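Local coordinates for Rio2 kinase (Chaetomium thermophilum, PDB 4GYI), which probably phosphorylates proteins on serine and threonine as an atypical RIO-family kinase, and acts through its ATPase activity in maturation of the pre-40S ribosomal subunit, at residues R18-V23 / Y75-G80; R220-G225 / V263-P268; M272-D277 / P298-A303. One frame throughout, in Å; residues are numbered along the deposited sequence.

Contact 1: R18-V23 / Y75-G80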
ATOM      1  N   ARG A  18      -0.802 -17.636 -18.978  1.00 40.03           N
ATOM      2  CA  ARG A  18      -0.620 -18.924 -18.325  1.00 47.35           C
ATOM      3  C   ARG A  18       0.852 -19.208 -18.002  1.00 45.50           C
ATOM      4  O   ARG A  18       1.173 -19.739 -16.943  1.00 50.06           O
ATOM      5  CB  ARG A  18      -1.199 -20.024 -19.217  1.00 48.10           C
ATOM      6  CG  ARG A  18      -1.369 -21.355 -18.523  1.00 67.72           C
ATOM      7  CD  ARG A  18      -2.027 -22.397 -19.440  1.00 80.63           C
ATOM      8  NE  ARG A  18      -2.383 -23.593 -18.682  1.00 83.62           N
ATOM      9  CZ  ARG A  18      -3.544 -23.753 -18.056  1.00 85.45           C
ATOM     10  NH1 ARG A  18      -4.465 -22.798 -18.124  1.00 85.64           N
ATOM     11  NH2 ARG A  18      -3.792 -24.866 -17.375  1.00 87.00           N
ATOM     12  N   VAL A  19       1.739 -18.850 -18.925  1.00 43.67           N
ATOM     13  CA  VAL A  19       3.176 -19.007 -18.729  1.00 40.51           C
ATOM     14  C   VAL A  19       3.710 -18.000 -17.699  1.00 42.19           C
ATOM     15  O   VAL A  19       4.505 -18.356 -16.823  1.00 38.70           O
ATOM     16  CB  VAL A  19       3.933 -18.876 -20.074  1.00 44.88           C
ATOM     17  CG1 VAL A  19       5.435 -18.875 -19.860  1.00 47.96           C
ATOM     18  CG2 VAL A  19       3.547 -20.014 -20.995  1.00 51.03           C
ATOM     19  N   LEU A  20       3.266 -16.747 -17.804  1.00 41.57           N
ATOM     20  CA  LEU A  20       3.595 -15.745 -16.807  1.00 42.14           C
ATOM     21  C   LEU A  20       3.173 -16.235 -15.422  1.00 40.59           C
ATOM     22  O   LEU A  20       3.953 -16.188 -14.473  1.00 38.56           O
ATOM     23  CB  LEU A  20       2.934 -14.398 -17.133  1.00 36.55           C
ATOM     24  CG  LEU A  20       3.419 -13.220 -16.288  1.00 35.57           C
ATOM     25  CD1 LEU A  20       4.938 -13.101 -16.408  1.00 31.99           C
ATOM     26  CD2 LEU A  20       2.717 -11.875 -16.678  1.00 33.53           C
ATOM     27  N   THR A  21       1.943 -16.722 -15.313  1.00 37.15           N
ATOM     28  CA  THR A  21       1.433 -17.239 -14.045  1.00 41.18           C
ATOM     29  C   THR A  21       2.251 -18.434 -13.553  1.00 40.37           C
ATOM     30  O   THR A  21       2.506 -18.580 -12.356  1.00 38.94           O
ATOM     31  CB  THR A  21      -0.037 -17.668 -14.187  1.00 46.48           C
ATOM     32  OG1 THR A  21      -0.829 -16.542 -14.596  1.00 47.04           O
ATOM     33  CG2 THR A  21      -0.573 -18.220 -12.867  1.00 42.53           C
ATOM     34  N   ALA A  22       2.668 -19.274 -14.495  1.00 42.33           N
ATOM     35  CA  ALA A  22       3.494 -20.439 -14.190  1.00 49.79           C
ATOM     36  C   ALA A  22       4.855 -20.053 -13.626  1.00 47.03           C
ATOM     37  O   ALA A  22       5.395 -20.745 -12.763  1.00 46.55           O
ATOM     38  CB  ALA A  22       3.668 -21.321 -15.441  1.00 50.08           C
ATOM     39  N   VAL A  23       5.428 -18.967 -14.130  1.00 40.89           N
ATOM     40  CA  VAL A  23       6.702 -18.495 -13.591  1.00 45.97           C
ATOM     41  C   VAL A  23       6.488 -17.999 -12.162  1.00 47.47           C
ATOM     42  O   VAL A  23       7.291 -18.264 -11.261  1.00 42.40           O
ATOM     43  CB  VAL A  23       7.303 -17.376 -14.449  1.00 41.23           C
ATOM     44  CG1 VAL A  23       8.527 -16.790 -13.764  1.00 43.40           C
ATOM     45  CG2 VAL A  23       7.649 -17.908 -15.834  1.00 45.60           C
ATOM     46  N   TYR A  75      14.277 -18.636 -15.846  1.00 55.30           N
ATOM     47  CA  TYR A  75      13.807 -17.257 -15.849  1.00 55.14           C
ATOM     48  C   TYR A  75      13.275 -16.857 -14.476  1.00 52.03           C
ATOM     49  O   TYR A  75      12.835 -17.695 -13.688  1.00 51.67           O
ATOM     50  CB  TYR A  75      12.709 -17.070 -16.901  1.00 46.47           C
ATOM     51  CG  TYR A  75      13.163 -17.341 -18.316  1.00 54.06           C
ATOM     52  CD1 TYR A  75      13.503 -16.296 -19.165  1.00 58.20           C
ATOM     53  CD2 TYR A  75      13.251 -18.640 -18.803  1.00 49.23           C
ATOM     54  CE1 TYR A  75      13.914 -16.535 -20.454  1.00 65.51           C
ATOM     55  CE2 TYR A  75      13.663 -18.886 -20.092  1.00 63.15           C
ATOM     56  CZ  TYR A  75      13.993 -17.830 -20.912  1.00 70.34           C
ATOM     57  OH  TYR A  75      14.403 -18.072 -22.198  1.00 79.32           O
ATOM     58  N   ARG A  76      13.320 -15.566 -14.188  1.00 47.63           N
ATOM     59  CA  ARG A  76      12.647 -15.064 -13.006  1.00 44.83           C
ATOM     60  C   ARG A  76      11.589 -14.067 -13.413  1.00 40.88           C
ATOM     61  O   ARG A  76      11.676 -13.438 -14.468  1.00 45.54           O
ATOM     62  CB  ARG A  76      13.631 -14.391 -12.049  1.00 46.11           C
ATOM     63  CG  ARG A  76      14.294 -13.166 -12.625  1.00 51.37           C
ATOM     64  CD  ARG A  76      15.169 -12.465 -11.596  1.00 54.02           C
ATOM     65  NE  ARG A  76      15.807 -11.283 -12.164  1.00 57.24           N
ATOM     66  CZ  ARG A  76      15.221 -10.095 -12.252  1.00 57.08           C
ATOM     67  NH1 ARG A  76      13.982  -9.935 -11.805  1.00 58.05           N
ATOM     68  NH2 ARG A  76      15.865  -9.077 -12.794  1.00 57.01           N
ATOM     69  N   LEU A  77      10.596 -13.921 -12.553  1.00 39.95           N
ATOM     70  CA  LEU A  77       9.601 -12.883 -12.698  1.00 39.16           C
ATOM     71  C   LEU A  77      10.260 -11.522 -12.441  1.00 39.05           C
ATOM     72  O   LEU A  77      11.103 -11.400 -11.551  1.00 39.69           O
ATOM     73  CB  LEU A  77       8.514 -13.149 -11.669  1.00 46.18           C
ATOM     74  CG  LEU A  77       7.159 -12.478 -11.755  1.00 46.98           C
ATOM     75  CD1 LEU A  77       6.465 -12.888 -13.036  1.00 49.97           C
ATOM     76  CD2 LEU A  77       6.357 -12.907 -10.529  1.00 39.82           C
ATOM     77  N   THR A  78       9.910 -10.504 -13.225  1.00 32.44           N
ATOM     78  CA  THR A  78      10.359  -9.155 -12.899  1.00 40.81           C
ATOM     79  C   THR A  78       9.256  -8.422 -12.149  1.00 41.92           C
ATOM     80  O   THR A  78       8.145  -8.936 -12.002  1.00 38.46           O
ATOM     81  CB  THR A  78      10.723  -8.326 -14.137  1.00 42.83           C
ATOM     82  OG1 THR A  78       9.556  -8.147 -14.952  1.00 36.94           O
ATOM     83  CG2 THR A  78      11.829  -8.999 -14.927  1.00 45.66           C
ATOM     84  N   TYR A  79       9.566  -7.234 -11.656  1.00 34.44           N
ATOM     85  CA  TYR A  79       8.560  -6.414 -11.006  1.00 29.00           C
ATOM     86  C   TYR A  79       7.402  -6.080 -11.949  1.00 28.00           C
ATOM     87  O   TYR A  79       6.227  -6.091 -11.544  1.00 30.37           O
ATOM     88  CB  TYR A  79       9.202  -5.137 -10.467  1.00 31.13           C
ATOM     89  CG  TYR A  79      10.292  -5.399  -9.443  1.00 35.27           C
ATOM     90  CD1 TYR A  79       9.996  -6.028  -8.249  1.00 31.03           C
ATOM     91  CD2 TYR A  79      11.611  -5.017  -9.674  1.00 35.55           C
ATOM     92  CE1 TYR A  79      10.961  -6.267  -7.312  1.00 39.47           C
ATOM     93  CE2 TYR A  79      12.598  -5.257  -8.729  1.00 47.53           C
ATOM     94  CZ  TYR A  79      12.258  -5.875  -7.539  1.00 44.45           C
ATOM     95  OH  TYR A  79      13.199  -6.142  -6.571  1.00 40.23           O
ATOM     96  N   GLY A  80       7.734  -5.800 -13.208  1.00 32.14           N
ATOM     97  CA  GLY A  80       6.720  -5.511 -14.209  1.00 32.27           C
ATOM     98  C   GLY A  80       5.795  -6.702 -14.375  1.00 35.64           C
ATOM     99  O   GLY A  80       4.577  -6.548 -14.487  1.00 38.55           O
TER
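V23 and L20 of helix 14-26 pack against L77 and the strand that leads into it, with no hydrogen bond between the two segments. Segment 18-23 of helix 14-26 and strand 75-77 run almost perpendicular, their axes 91° apart and 8.8 Å from each other at closest approach. The tight part of the contact is a small apolar patch. V23 points at the strand and lays a single methyl against the peptide link between R76 and L77: CG1 of V23 is 3.7 Å from N of L77 and 4.1 Å from C of R76. That methyl stands anti to the V23 backbone N (chi1 173°), and the CB of L77 is a looser neighbour, 4.2 Å from V23 CG1. One turn earlier in the helix, L20 meets L77 through one methyl each, CD1 to CD1 at 3.7 Å, the two side chains crossing at about a right angle. L85 of helix 79-92 touches both leucines, while I38 of helix 35-42 lies on V23.

The contact loosens away from this patch. R76 points away from the helix into a partly exposed position, where its NH1 makes a weak, bent bond to O of L77 (3.2 Å, 131°). Y75 starts toward the helix, but its ring leads off to I55 and R66. Just past the strand, T78 is the N-cap of helix 79-92, its OG1 bonded to the backbone N of G81.

The strand pairs with strand 64-68 in the wing of the winged-helix domain expected of the Rio2 N-terminal family. With only methyl and methylene groups meeting a peptide bond and one another, the first helix is held on the wing by shape and by exclusion of water, and no polar bond between the segments fixes their register.

Contact 2: R220-G225 / V263-P268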
ATOM      1  N   ARG A 220      -8.923   8.107  19.078  1.00 39.69           N
ATOM      2  CA  ARG A 220      -9.901   7.088  18.691  1.00 36.33           C
ATOM      3  C   ARG A 220      -9.204   5.826  18.195  1.00 37.28           C
ATOM      4  O   ARG A 220      -9.589   4.714  18.572  1.00 43.64           O
ATOM      5  CB  ARG A 220     -10.895   7.599  17.642  1.00 38.10           C
ATOM      6  CG  ARG A 220     -11.984   6.578  17.329  1.00 38.67           C
ATOM      7  CD  ARG A 220     -13.060   7.108  16.375  1.00 38.26           C
ATOM      8  NE  ARG A 220     -14.028   6.050  16.084  1.00 51.25           N
ATOM      9  CZ  ARG A 220     -14.766   5.960  14.976  1.00 58.47           C
ATOM     10  NH1 ARG A 220     -14.683   6.878  14.009  1.00 39.55           N
ATOM     11  NH2 ARG A 220     -15.600   4.937  14.840  1.00 63.54           N
ATOM     12  N   LEU A 221      -8.185   5.993  17.348  1.00 31.33           N
ATOM     13  CA  LEU A 221      -7.383   4.855  16.903  1.00 26.10           C
ATOM     14  C   LEU A 221      -6.821   4.080  18.102  1.00 34.91           C
ATOM     15  O   LEU A 221      -6.923   2.855  18.158  1.00 39.64           O
ATOM     16  CB  LEU A 221      -6.248   5.307  15.987  1.00 31.90           C
ATOM     17  CG  LEU A 221      -6.538   5.605  14.512  1.00 35.71           C
ATOM     18  CD1 LEU A 221      -5.315   6.223  13.878  1.00 44.70           C
ATOM     19  CD2 LEU A 221      -6.923   4.340  13.743  1.00 30.08           C
ATOM     20  N   ALA A 222      -6.253   4.798  19.067  1.00 41.26           N
ATOM     21  CA  ALA A 222      -5.593   4.165  20.213  1.00 40.41           C
ATOM     22  C   ALA A 222      -6.589   3.381  21.067  1.00 45.76           C
ATOM     23  O   ALA A 222      -6.275   2.299  21.556  1.00 40.48           O
ATOM     24  CB  ALA A 222      -4.872   5.204  21.052  1.00 41.30           C
ATOM     25  N   LYS A 223      -7.789   3.934  21.227  1.00 49.56           N
ATOM     26  CA  LYS A 223      -8.870   3.245  21.924  1.00 58.25           C
ATOM     27  C   LYS A 223      -9.228   1.922  21.247  1.00 53.84           C
ATOM     28  O   LYS A 223      -9.709   1.001  21.903  1.00 54.27           O
ATOM     29  CB  LYS A 223     -10.097   4.155  22.069  1.00 64.34           C
ATOM     30  CG  LYS A 223     -11.428   3.510  21.698  1.00 70.49           C
ATOM     31  CD  LYS A 223     -12.589   4.241  22.334  1.00 72.97           C
ATOM     32  CE  LYS A 223     -12.542   4.092  23.847  1.00 85.94           C
ATOM     33  NZ  LYS A 223     -13.503   4.990  24.545  1.00 91.19           N
ATOM     34  N   HIS A 224      -8.965   1.814  19.947  1.00 48.75           N
ATOM     35  CA  HIS A 224      -9.191   0.555  19.227  1.00 47.36           C
ATOM     36  C   HIS A 224      -7.912  -0.267  19.046  1.00 48.61           C
ATOM     37  O   HIS A 224      -7.873  -1.191  18.236  1.00 48.89           O
ATOM     38  CB  HIS A 224      -9.884   0.790  17.880  1.00 33.93           C
ATOM     39  CG  HIS A 224     -11.325   1.178  18.004  1.00 51.34           C
ATOM     40  ND1 HIS A 224     -12.354   0.276  17.837  1.00 57.22           N
ATOM     41  CD2 HIS A 224     -11.909   2.362  18.308  1.00 53.46           C
ATOM     42  CE1 HIS A 224     -13.509   0.890  18.021  1.00 57.91           C
ATOM     43  NE2 HIS A 224     -13.266   2.158  18.308  1.00 58.34           N
ATOM     44  N   GLY A 225      -6.875   0.061  19.814  1.00 42.57           N
ATOM     45  CA  GLY A 225      -5.654  -0.734  19.819  1.00 42.37           C
ATOM     46  C   GLY A 225      -4.607  -0.379  18.768  1.00 47.57           C
ATOM     47  O   GLY A 225      -3.618  -1.093  18.602  1.00 52.63           O
ATOM     48  N   VAL A 263       0.791   0.028  13.920  1.00 43.26           N
ATOM     49  CA  VAL A 263       1.230  -0.865  14.979  1.00 45.23           C
ATOM     50  C   VAL A 263       0.213  -0.882  16.104  1.00 51.58           C
ATOM     51  O   VAL A 263      -0.552   0.074  16.289  1.00 47.41           O
ATOM     52  CB  VAL A 263       2.614  -0.484  15.537  1.00 44.83           C
ATOM     53  CG1 VAL A 263       3.613  -0.347  14.416  1.00 44.08           C
ATOM     54  CG2 VAL A 263       2.540   0.806  16.322  1.00 41.27           C
ATOM     55  N   SER A 264       0.203  -1.982  16.847  1.00 45.30           N
ATOM     56  CA  SER A 264      -0.696  -2.120  17.977  1.00 42.62           C
ATOM     57  C   SER A 264      -0.255  -1.252  19.142  1.00 43.69           C
ATOM     58  O   SER A 264       0.936  -1.004  19.320  1.00 46.04           O
ATOM     59  CB  SER A 264      -0.741  -3.578  18.422  1.00 48.22           C
ATOM     60  OG  SER A 264      -1.081  -3.655  19.780  1.00 45.11           O
ATOM     61  N   MET A 265      -1.206  -0.816  19.963  1.00 41.14           N
ATOM     62  CA  MET A 265      -0.857  -0.076  21.174  1.00 40.62           C
ATOM     63  C   MET A 265      -0.032  -0.936  22.131  1.00 47.71           C
ATOM     64  O   MET A 265       0.537  -0.428  23.095  1.00 48.21           O
ATOM     65  CB  MET A 265      -2.106   0.450  21.893  1.00 37.25           C
ATOM     66  CG  MET A 265      -2.754   1.649  21.236  1.00 33.06           C
ATOM     67  SD  MET A 265      -1.927   3.223  21.566  1.00 45.23           S
ATOM     68  CE  MET A 265      -2.170   3.313  23.356  1.00 45.46           C
ATOM     69  N   ASP A 266       0.025  -2.237  21.863  1.00 51.33           N
ATOM     70  CA  ASP A 266       0.817  -3.167  22.668  1.00 61.26           C
ATOM     71  C   ASP A 266       2.239  -3.350  22.141  1.00 60.52           C
ATOM     72  O   ASP A 266       2.974  -4.195  22.645  1.00 52.11           O
ATOM     73  CB  ASP A 266       0.140  -4.542  22.719  1.00 62.66           C
ATOM     74  CG  ASP A 266      -1.063  -4.568  23.636  1.00 70.81           C
ATOM     75  OD1 ASP A 266      -1.037  -3.877  24.677  1.00 72.81           O
ATOM     76  OD2 ASP A 266      -2.033  -5.283  23.315  1.00 75.32           O
ATOM     77  N   HIS A 267       2.617  -2.587  21.116  1.00 55.24           N
ATOM     78  CA  HIS A 267       3.940  -2.731  20.519  1.00 45.76           C
ATOM     79  C   HIS A 267       4.969  -2.261  21.521  1.00 51.80           C
ATOM     80  O   HIS A 267       4.727  -1.285  22.224  1.00 51.08           O
ATOM     81  CB  HIS A 267       4.038  -1.899  19.250  1.00 44.42           C
ATOM     82  CG  HIS A 267       5.294  -2.127  18.468  1.00 50.56           C
ATOM     83  ND1 HIS A 267       6.529  -1.701  18.906  1.00 46.47           N
ATOM     84  CD2 HIS A 267       5.502  -2.704  17.259  1.00 46.37           C
ATOM     85  CE1 HIS A 267       7.449  -2.037  18.020  1.00 46.13           C
ATOM     86  NE2 HIS A 267       6.852  -2.640  17.008  1.00 44.66           N
ATOM     87  N   PRO A 268       6.113  -2.965  21.610  1.00 60.35           N
ATOM     88  CA  PRO A 268       7.154  -2.612  22.582  1.00 61.68           C
ATOM     89  C   PRO A 268       7.556  -1.141  22.485  1.00 57.07           C
ATOM     90  O   PRO A 268       7.866  -0.519  23.496  1.00 54.90           O
ATOM     91  CB  PRO A 268       8.325  -3.509  22.172  1.00 63.36           C
ATOM     92  CG  PRO A 268       7.683  -4.700  21.572  1.00 62.06           C
ATOM     93  CD  PRO A 268       6.448  -4.195  20.869  1.00 59.49           C
TER
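G225 and M265 meet backbone to backbone, the N of M265 donating to O of G225 at 2.8 Å with a fairly straight N-H...O angle of 153°, although the donor sits well above the carbonyl plane (55° out of it). O of G225 also receives a CA-H...O contact from CA of S264, 3.2 Å away. G225 ends helix 207-223 as the C-prime residue of a Schellman motif; at its positive phi, 87°, a CB would collide with the carbonyl O of H224, so glycine suits the position.

M265 carries the side-chain part. Its CG lies beside its own backbone N; the bend at chi2 brings SD of M265 to 3.6 Å from CB of A222, and that at chi3 turns CE over the same methyl. On the way, M265 CG passes 3.6 Å from O of A222. An alanine in place of M265 would remove CG, SD and CE and would probably leave a gap over A222 and beside the carbonyls of A222 and G225. S264 turns its hydroxyl back on the chain: OG of S264 accepts from the N of D266 at 2.8 Å, an ST turn at the start of a type I turn that runs to H267, and D316 is a second partner of OG.

The contact thus joins the end of helix 207-223 to the chain leaving strand 263-264, next to the two-stranded pairing of 263-264 with 226-227. I227 of strand 226-227 and K304 of helix 300-304 also touch the methionine.

Contact 3: M272-D277 / P298-A303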
ATOM      1  N   MET A 272       6.849   5.543  21.798  1.00 44.59           N
ATOM      2  CA  MET A 272       7.585   6.320  20.812  1.00 41.03           C
ATOM      3  C   MET A 272       6.710   6.578  19.563  1.00 42.03           C
ATOM      4  O   MET A 272       6.663   7.700  19.057  1.00 39.87           O
ATOM      5  CB  MET A 272       8.899   5.613  20.453  1.00 44.84           C
ATOM      6  CG  MET A 272       9.714   6.290  19.331  1.00 52.12           C
ATOM      7  SD  MET A 272       9.215   5.929  17.616  1.00 80.81           S
ATOM      8  CE  MET A 272       9.607   4.185  17.501  1.00113.32           C
ATOM      9  N   TYR A 273       6.006   5.554  19.084  1.00 28.24           N
ATOM     10  CA  TYR A 273       5.163   5.705  17.884  1.00 32.51           C
ATOM     11  C   TYR A 273       3.976   6.647  18.131  1.00 32.61           C
ATOM     12  O   TYR A 273       3.673   7.515  17.307  1.00 30.92           O
ATOM     13  CB  TYR A 273       4.671   4.353  17.351  1.00 31.51           C
ATOM     14  CG  TYR A 273       5.752   3.471  16.754  1.00 51.76           C
ATOM     15  CD1 TYR A 273       6.373   3.806  15.553  1.00 63.11           C
ATOM     16  CD2 TYR A 273       6.137   2.288  17.380  1.00 54.92           C
ATOM     17  CE1 TYR A 273       7.361   2.997  15.008  1.00 66.39           C
ATOM     18  CE2 TYR A 273       7.123   1.471  16.843  1.00 48.90           C
ATOM     19  CZ  TYR A 273       7.733   1.828  15.662  1.00 60.44           C
ATOM     20  OH  TYR A 273       8.713   1.014  15.132  1.00 63.89           O
ATOM     21  N   PHE A 274       3.308   6.474  19.266  1.00 36.32           N
ATOM     22  CA  PHE A 274       2.252   7.399  19.665  1.00 40.09           C
ATOM     23  C   PHE A 274       2.767   8.841  19.684  1.00 43.66           C
ATOM     24  O   PHE A 274       2.244   9.697  18.965  1.00 42.61           O
ATOM     25  CB  PHE A 274       1.692   7.024  21.036  1.00 31.75           C
ATOM     26  CG  PHE A 274       0.515   7.850  21.461  1.00 36.25           C
ATOM     27  CD1 PHE A 274      -0.772   7.486  21.099  1.00 35.12           C
ATOM     28  CD2 PHE A 274       0.693   8.991  22.236  1.00 39.87           C
ATOM     29  CE1 PHE A 274      -1.867   8.246  21.493  1.00 30.37           C
ATOM     30  CE2 PHE A 274      -0.389   9.754  22.632  1.00 43.16           C
ATOM     31  CZ  PHE A 274      -1.678   9.374  22.257  1.00 38.37           C
ATOM     32  N   ASP A 275       3.791   9.094  20.500  1.00 38.30           N
ATOM     33  CA  ASP A 275       4.299  10.450  20.707  1.00 35.76           C
ATOM     34  C   ASP A 275       4.728  11.084  19.396  1.00 39.38           C
ATOM     35  O   ASP A 275       4.583  12.285  19.200  1.00 45.20           O
ATOM     36  CB  ASP A 275       5.485  10.444  21.667  1.00 43.05           C
ATOM     37  CG  ASP A 275       5.073  10.233  23.111  1.00 59.47           C
ATOM     38  OD1 ASP A 275       3.907  10.529  23.452  1.00 65.36           O
ATOM     39  OD2 ASP A 275       5.923   9.782  23.913  1.00 65.08           O
ATOM     40  N   ARG A 276       5.245  10.255  18.494  1.00 39.38           N
ATOM     41  CA  ARG A 276       5.747  10.735  17.222  1.00 37.13           C
ATOM     42  C   ARG A 276       4.611  11.223  16.326  1.00 40.69           C
ATOM     43  O   ARG A 276       4.735  12.245  15.660  1.00 37.46           O
ATOM     44  CB  ARG A 276       6.541   9.646  16.523  1.00 39.61           C
ATOM     45  CG  ARG A 276       7.431  10.166  15.417  1.00 49.63           C
ATOM     46  CD  ARG A 276       8.270   9.040  14.827  1.00 47.64           C
ATOM     47  NE  ARG A 276       7.447   8.104  14.075  1.00 45.59           N
ATOM     48  CZ  ARG A 276       7.900   6.988  13.508  1.00 48.94           C
ATOM     49  NH1 ARG A 276       9.184   6.662  13.603  1.00 36.74           N
ATOM     50  NH2 ARG A 276       7.067   6.198  12.840  1.00 42.76           N
ATOM     51  N   ASP A 277       3.508  10.485  16.306  1.00 29.16           N
ATOM     52  CA  ASP A 277       2.322  10.912  15.565  1.00 38.41           C
ATOM     53  C   ASP A 277       1.813  12.275  16.076  1.00 40.38           C
ATOM     54  O   ASP A 277       1.602  13.210  15.294  1.00 39.33           O
ATOM     55  CB  ASP A 277       1.210   9.839  15.634  1.00 35.65           C
ATOM     56  CG  ASP A 277       1.436   8.651  14.641  1.00 54.49           C
ATOM     57  OD1 ASP A 277       2.351   8.729  13.777  1.00 48.39           O
ATOM     58  OD2 ASP A 277       0.672   7.647  14.713  1.00 37.24           O
ATOM     59  N   PRO A 298      -1.918  14.937  23.893  1.00 46.18           N
ATOM     60  CA  PRO A 298      -2.169  13.817  24.809  1.00 49.06           C
ATOM     61  C   PRO A 298      -0.925  12.957  24.965  1.00 47.85           C
ATOM     62  O   PRO A 298      -0.040  13.001  24.116  1.00 49.86           O
ATOM     63  CB  PRO A 298      -3.286  13.028  24.108  1.00 40.28           C
ATOM     64  CG  PRO A 298      -3.124  13.321  22.681  1.00 32.90           C
ATOM     65  CD  PRO A 298      -2.616  14.748  22.606  1.00 41.69           C
ATOM     66  N   PHE A 299      -0.832  12.242  26.074  1.00 57.63           N
ATOM     67  CA  PHE A 299       0.339  11.427  26.340  1.00 52.44           C
ATOM     68  C   PHE A 299      -0.052   9.970  26.225  1.00 51.12           C
ATOM     69  O   PHE A 299      -1.206   9.607  26.492  1.00 45.26           O
ATOM     70  CB  PHE A 299       0.875  11.701  27.742  1.00 46.02           C
ATOM     71  CG  PHE A 299       0.968  13.156  28.079  1.00 55.02           C
ATOM     72  CD1 PHE A 299       2.019  13.924  27.605  1.00 60.25           C
ATOM     73  CD2 PHE A 299       0.009  13.757  28.875  1.00 57.26           C
ATOM     74  CE1 PHE A 299       2.111  15.268  27.914  1.00 51.80           C
ATOM     75  CE2 PHE A 299       0.094  15.094  29.187  1.00 63.28           C
ATOM     76  CZ  PHE A 299       1.153  15.853  28.707  1.00 62.01           C
ATOM     77  N   TYR A 300       0.912   9.145  25.837  1.00 48.23           N
ATOM     78  CA  TYR A 300       0.695   7.713  25.670  1.00 46.78           C
ATOM     79  C   TYR A 300       0.109   7.025  26.908  1.00 59.20           C
ATOM     80  O   TYR A 300      -0.801   6.200  26.785  1.00 61.90           O
ATOM     81  CB  TYR A 300       2.003   7.036  25.288  1.00 46.67           C
ATOM     82  CG  TYR A 300       1.910   5.531  25.217  1.00 46.43           C
ATOM     83  CD1 TYR A 300       1.341   4.904  24.116  1.00 41.45           C
ATOM     84  CD2 TYR A 300       2.395   4.736  26.254  1.00 53.75           C
ATOM     85  CE1 TYR A 300       1.263   3.519  24.045  1.00 45.88           C
ATOM     86  CE2 TYR A 300       2.315   3.358  26.197  1.00 51.76           C
ATOM     87  CZ  TYR A 300       1.748   2.755  25.089  1.00 54.46           C
ATOM     88  OH  TYR A 300       1.679   1.379  25.029  1.00 58.85           O
ATOM     89  N   LYS A 301       0.620   7.350  28.093  1.00 57.78           N
ATOM     90  CA  LYS A 301       0.140   6.673  29.298  1.00 69.83           C
ATOM     91  C   LYS A 301      -1.342   6.929  29.545  1.00 70.31           C
ATOM     92  O   LYS A 301      -2.035   6.066  30.079  1.00 76.31           O
ATOM     93  CB  LYS A 301       0.965   7.025  30.543  1.00 81.90           C
ATOM     94  CG  LYS A 301       2.078   8.028  30.322  1.00 91.56           C
ATOM     95  CD  LYS A 301       1.582   9.467  30.418  1.00 92.84           C
ATOM     96  CE  LYS A 301       1.169   9.832  31.838  1.00 91.37           C
ATOM     97  NZ  LYS A 301       0.906  11.292  31.973  1.00 89.01           N
ATOM     98  N   ASP A 302      -1.821   8.110  29.158  1.00 59.46           N
ATOM     99  CA  ASP A 302      -3.252   8.396  29.182  1.00 61.61           C
ATOM    100  C   ASP A 302      -3.955   7.469  28.204  1.00 59.00           C
ATOM    101  O   ASP A 302      -4.823   6.695  28.590  1.00 58.47           O
ATOM    102  CB  ASP A 302      -3.548   9.839  28.762  1.00 67.77           C
ATOM    103  CG  ASP A 302      -2.795  10.861  29.580  1.00 82.18           C
ATOM    104  OD1 ASP A 302      -2.514  11.953  29.026  1.00 90.51           O
ATOM    105  OD2 ASP A 302      -2.494  10.578  30.764  1.00 71.77           O
ATOM    106  N   ALA A 303      -3.571   7.569  26.931  1.00 54.48           N
ATOM    107  CA  ALA A 303      -4.204   6.803  25.853  1.00 46.84           C
ATOM    108  C   ALA A 303      -4.308   5.295  26.132  1.00 50.77           C
ATOM    109  O   ALA A 303      -5.359   4.696  25.904  1.00 54.71           O
ATOM    110  CB  ALA A 303      -3.482   7.053  24.523  1.00 37.29           C
TER
HETATM  111  O   HOH W   1       2.653  13.019  22.876  1.00 58.81           O
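F274 of helix 270-289 inserts its ring into the start of helix 300-304, and the contact is mostly apolar. The ring's CG stands anti to the backbone N (chi1 -175°), which carries it out from the helix toward the other segment. At the far end of the ring CE1 of F274 lies 3.6 Å from CB of A303, and CZ of F274 meets CG of P298 at 4.2 Å. Nearer the backbone, CB of F274 is 3.8 Å from CD1 of Y300, and the two aromatic side chains cross obliquely without stacking. I218 and L219 of helix 207-223 also touch F274, so the ring sits among three helices.

Polar backbone atoms border the ring as well. CE2 of F274 approaches N of Y300 to 3.5 Å and O of P298 to 3.6 Å, the latter at the ring edge. The link between the segments that does involve hydrogen bonds is through water: one molecule donates to OD1 of D275 at 2.8 Å and to O of P298 at 3.0 Å. This ties a carboxylate of one helix to the carbonyl of a proline that follows a cis peptide bond. The phenol OH of Y300 has its partner in M265. Within 298-303, D302 gives only a weak acceptor for the N of F299, the N-cap residue.

By order and sequence, helices 207-223 and 270-289 correspond to helices E and F of the protein-kinase C-lobe. As in that fold, an aspartate of the second, D277, grips the catalytic loop through the backbone N atoms of G229 and F231. F274, one turn earlier, packs short helix 300-304 onto the same scaffold.

How the contacts relate
Contacts 2 and 3 are neighbours, their centres 10 Å apart, whereas contact 1 is remote: its centre lies 39 Å from that of contact 2 and 44 Å from that of contact 3, on the opposite side of the chain's centre. Between contacts 2 and 3 a probable hydrogen bond joins O of M265 to OH of Y300 at 2.9 Å, and CE1 of H267 packs 3.7 Å from CE2 of Y273. None of the three lies at the ADP or magnesium site. Contact 1 lies in the Rio2 N-terminal domain, expected to be a winged helix; contacts 2 and 3 lie in the kinase C-lobe, where strand 263-264, soon after the phosphorylated, magnesium-binding D258, is followed by helix 270-289.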